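Local coordinates for protein molybdopterin adenylyltransferase (Pyrococcus furiosus, PDB 4LHB) that catalyses the ATP-dependent adenylylation of molybdopterin, releasing diphosphate and yielding adenylyl-molybdopterin, a step in the biosynthesis of the molybdenum cofactor, at residues K29-K41 with A90-R104. Numbering follows the deposited sequence.
With SO4 (sulfate ion), chain F.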
# COMPACT_ATOMS: atom_id res chain seq x y z
N LYS C 29 31.28 -17.53 0.25
CA LYS C 29 32.33 -18.20 1.09
C LYS C 29 32.28 -17.72 2.55
O LYS C 29 32.11 -18.54 3.48
CB LYS C 29 33.74 -17.99 0.48
CG LYS C 29 34.19 -19.15 -0.43
CD LYS C 29 34.92 -18.72 -1.70
CE LYS C 29 34.97 -19.85 -2.74
NZ LYS C 29 34.72 -19.35 -4.14
N THR C 30 32.42 -16.41 2.74
CA THR C 30 31.96 -15.73 3.98
C THR C 30 31.38 -14.30 3.76
O THR C 30 31.74 -13.61 2.81
CB THR C 30 33.11 -15.61 4.95
OG1 THR C 30 32.61 -15.18 6.24
CG2 THR C 30 34.18 -14.65 4.36
N PHE C 31 30.57 -13.84 4.69
CA PHE C 31 29.94 -12.50 4.59
C PHE C 31 30.43 -11.49 5.62
O PHE C 31 31.06 -11.82 6.65
CB PHE C 31 28.43 -12.65 4.76
CG PHE C 31 28.05 -13.19 6.09
CD1 PHE C 31 27.78 -12.33 7.15
CD2 PHE C 31 28.02 -14.53 6.29
CE1 PHE C 31 27.44 -12.83 8.40
CE2 PHE C 31 27.69 -15.04 7.55
CZ PHE C 31 27.40 -14.19 8.61
N LYS C 32 30.09 -10.24 5.37
CA LYS C 32 30.34 -9.19 6.34
C LYS C 32 29.03 -8.85 7.05
O LYS C 32 27.96 -8.94 6.45
CB LYS C 32 30.96 -8.00 5.65
CG LYS C 32 32.41 -8.24 5.29
CD LYS C 32 32.78 -7.62 3.96
CE LYS C 32 34.30 -7.54 3.79
NZ LYS C 32 34.75 -6.57 2.74
N PHE C 33 29.09 -8.51 8.33
CA PHE C 33 27.90 -8.05 9.04
C PHE C 33 28.02 -6.86 10.00
O PHE C 33 29.10 -6.53 10.51
CB PHE C 33 27.26 -9.20 9.77
CG PHE C 33 27.92 -9.55 11.03
CD1 PHE C 33 27.38 -9.16 12.26
CD2 PHE C 33 29.08 -10.31 11.03
CE1 PHE C 33 27.98 -9.53 13.46
CE2 PHE C 33 29.70 -10.67 12.23
CZ PHE C 33 29.14 -10.29 13.44
N GLY C 34 26.85 -6.23 10.19
CA GLY C 34 26.69 -5.09 11.07
C GLY C 34 25.63 -5.39 12.11
O GLY C 34 24.76 -6.24 11.89
N VAL C 35 25.72 -4.72 13.24
CA VAL C 35 24.75 -4.85 14.30
C VAL C 35 24.34 -3.44 14.74
O VAL C 35 25.20 -2.51 14.86
CB VAL C 35 25.38 -5.59 15.47
CG1 VAL C 35 24.41 -5.86 16.59
CG2 VAL C 35 25.97 -6.89 14.98
N ILE C 36 23.04 -3.25 14.94
CA ILE C 36 22.51 -1.97 15.43
C ILE C 36 21.55 -2.25 16.58
O ILE C 36 20.55 -2.93 16.41
CB ILE C 36 21.81 -1.19 14.32
CG1 ILE C 36 22.80 -0.87 13.20
CG2 ILE C 36 21.20 0.08 14.88
CD1 ILE C 36 22.22 -0.56 11.80
N THR C 37 21.85 -1.77 17.78
CA THR C 37 20.87 -1.96 18.85
C THR C 37 20.11 -0.63 18.96
O THR C 37 20.72 0.43 18.97
CB THR C 37 21.51 -2.44 20.19
OG1 THR C 37 21.83 -1.33 21.01
CG2 THR C 37 22.76 -3.21 19.95
N VAL C 38 18.79 -0.68 18.92
CA VAL C 38 18.03 0.55 19.02
C VAL C 38 17.33 0.66 20.40
O VAL C 38 16.47 -0.18 20.76
CB VAL C 38 17.11 0.79 17.78
CG1 VAL C 38 17.53 -0.09 16.59
CG2 VAL C 38 15.65 0.63 18.11
N SER C 39 17.74 1.69 21.16
CA SER C 39 17.36 1.86 22.58
C SER C 39 17.61 3.29 23.06
O SER C 39 18.77 3.74 23.12
CB SER C 39 18.17 0.91 23.49
OG SER C 39 17.65 0.88 24.84
N ASP C 40 16.53 3.99 23.41
CA ASP C 40 16.68 5.34 23.96
C ASP C 40 17.60 5.27 25.19
O ASP C 40 18.63 5.96 25.22
CB ASP C 40 15.31 5.96 24.28
CG ASP C 40 14.67 6.63 23.06
OD1 ASP C 40 13.44 6.85 23.06
OD2 ASP C 40 15.38 6.96 22.09
N LYS C 41 17.27 4.40 26.14
CA LYS C 41 18.09 4.23 27.37
C LYS C 41 19.54 3.85 27.02
O LYS C 41 20.49 4.52 27.45
CB LYS C 41 17.45 3.23 28.37
CG LYS C 41 16.22 3.82 29.11
CD LYS C 41 15.41 2.85 30.02
CE LYS C 41 14.70 1.72 29.24
NZ LYS C 41 13.37 1.27 29.75
N ALA C 90 28.89 -4.30 4.83
CA ALA C 90 28.00 -5.36 5.36
C ALA C 90 27.04 -5.92 4.32
O ALA C 90 26.43 -5.15 3.57
CB ALA C 90 27.19 -4.87 6.53
N ASP C 91 26.90 -7.25 4.31
CA ASP C 91 25.94 -8.00 3.49
C ASP C 91 24.68 -8.38 4.29
O ASP C 91 23.58 -8.66 3.70
CB ASP C 91 26.56 -9.34 3.04
CG ASP C 91 27.89 -9.18 2.32
OD1 ASP C 91 27.88 -8.73 1.16
OD2 ASP C 91 28.95 -9.52 2.92
N VAL C 92 24.88 -8.49 5.60
CA VAL C 92 23.86 -8.85 6.56
C VAL C 92 23.88 -7.79 7.68
O VAL C 92 24.94 -7.33 8.08
CB VAL C 92 24.15 -10.19 7.23
CG1 VAL C 92 23.03 -10.53 8.19
CG2 VAL C 92 24.35 -11.29 6.19
N VAL C 93 22.72 -7.35 8.14
CA VAL C 93 22.63 -6.36 9.21
C VAL C 93 21.53 -6.79 10.14
O VAL C 93 20.43 -7.13 9.70
CB VAL C 93 22.28 -4.97 8.72
CG1 VAL C 93 22.04 -4.06 9.91
CG2 VAL C 93 23.37 -4.41 7.80
N VAL C 94 21.81 -6.76 11.43
CA VAL C 94 20.82 -7.14 12.38
C VAL C 94 20.61 -6.07 13.42
O VAL C 94 21.54 -5.53 14.01
CB VAL C 94 21.06 -8.55 12.92
CG1 VAL C 94 22.42 -9.07 12.54
CG2 VAL C 94 20.67 -8.69 14.38
N THR C 95 19.35 -5.70 13.56
CA THR C 95 18.97 -4.65 14.46
C THR C 95 18.36 -5.39 15.58
O THR C 95 17.60 -6.37 15.35
CB THR C 95 17.94 -3.68 13.80
OG1 THR C 95 16.70 -4.38 13.47
CG2 THR C 95 18.57 -3.12 12.56
N THR C 96 18.65 -4.92 16.78
CA THR C 96 17.88 -5.35 17.94
C THR C 96 17.18 -4.18 18.66
O THR C 96 17.79 -3.18 18.96
CB THR C 96 18.76 -6.12 18.94
OG1 THR C 96 17.96 -6.40 20.10
CG2 THR C 96 20.05 -5.35 19.29
N GLY C 97 15.90 -4.34 18.95
CA GLY C 97 15.12 -3.28 19.62
C GLY C 97 14.24 -2.43 18.68
O GLY C 97 14.53 -2.26 17.49
N GLY C 98 13.13 -1.93 19.22
CA GLY C 98 12.28 -0.96 18.53
C GLY C 98 11.22 -1.62 17.68
O GLY C 98 10.71 -0.99 16.69
N THR C 99 10.92 -2.89 18.01
CA THR C 99 10.04 -3.71 17.20
C THR C 99 8.66 -3.85 17.82
O THR C 99 7.76 -4.37 17.18
CB THR C 99 10.57 -5.15 16.92
OG1 THR C 99 10.50 -5.94 18.12
CG2 THR C 99 11.96 -5.17 16.20
N GLY C 100 8.50 -3.36 19.04
CA GLY C 100 7.20 -3.46 19.76
C GLY C 100 6.07 -2.54 19.32
O GLY C 100 6.12 -1.89 18.27
N ILE C 101 5.06 -2.48 20.17
CA ILE C 101 3.86 -1.72 19.87
C ILE C 101 3.72 -0.33 20.56
O ILE C 101 2.63 0.29 20.50
CB ILE C 101 2.61 -2.60 20.10
CG1 ILE C 101 2.49 -3.00 21.58
CG2 ILE C 101 2.62 -3.78 19.14
CD1 ILE C 101 1.09 -3.48 21.92
N THR C 102 4.79 0.21 21.16
CA THR C 102 4.73 1.59 21.73
C THR C 102 4.94 2.59 20.63
O THR C 102 5.30 2.20 19.51
CB THR C 102 5.82 1.86 22.75
OG1 THR C 102 7.11 1.89 22.11
CG2 THR C 102 5.80 0.82 23.88
N ARG C 103 4.74 3.87 20.94
CA ARG C 103 4.85 5.01 19.97
C ARG C 103 6.31 5.23 19.64
O ARG C 103 6.67 5.70 18.58
CB ARG C 103 4.33 6.30 20.60
CG ARG C 103 2.85 6.28 20.95
CD ARG C 103 2.44 7.40 21.91
NE ARG C 103 1.00 7.34 22.19
CZ ARG C 103 0.05 7.64 21.30
NH1 ARG C 103 0.35 8.05 20.07
NH2 ARG C 103 -1.24 7.53 21.65
N ARG C 104 7.13 4.91 20.62
CA ARG C 104 8.57 4.90 20.56
C ARG C 104 9.09 4.05 19.38
O ARG C 104 9.96 4.48 18.65
CB ARG C 104 9.04 4.29 21.91
CG ARG C 104 10.38 4.73 22.49
CD ARG C 104 10.57 6.24 22.47
NE ARG C 104 9.33 7.01 22.50
CZ ARG C 104 9.29 8.33 22.29
NH1 ARG C 104 10.42 8.99 22.05
NH2 ARG C 104 8.12 8.98 22.33
S SO4 F . 11.48 -4.38 21.59
O1 SO4 F . 12.41 -3.59 22.42
O2 SO4 F . 10.12 -3.82 21.59
O3 SO4 F . 11.96 -4.30 20.19
O4 SO4 F . 11.38 -5.78 22.10
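Gly34, Ile36 and Val38 trade backbone hydrogen bonds with Val92, Val94 and Thr96, joining strands 32-38 and 92-96 as parallel central neighbours in the mixed sheet of the MoaB/Mog fold. The tightly packed part is buried, and beta-branched residues suit it, being at ease in extended backbone while filling both faces. On one face the methyls Thr37 CG2 and Thr96 CG2 lie side by side, 3.5 Å apart; the Thr96 hydroxyl, anti to the backbone N (chi1 175°), instead bonds Pro160 O. Val35 and Val94 on this face meet helix 51-60. On the other, Ile36 CD1 comes within 4.0 Å of Val93 CG1, and Ala90 CB lies 3.9 Å from Gly34 N.

Near Lys32, Asp91 OD2 takes the Lys32 N-H through its anti lone pair, 2.8 Å and nearly straight at 176°, while Lys32 O accepts from both Asp91 N and Val92 N. Beyond the strands, Gly97 and Gly98, both at positive phi, suit the turn because a side chain there would run into Val38 O and Val38 CG2 respectively.

The far end is looser and partly exposed: Asp40 and a poorly ordered Arg104 form a long salt bridge, OD1 to NH1 3.8 Å, carboxylate and guanidinium planes 56° apart, and Asp40 OD2 bonds Asp73 N and Gln150 of a neighbouring subunit. A sulfate, probably from the crystallisation liquor, sits at the glycine-rich turn, where Thr99 N donates to its O3 at 2.8 Å.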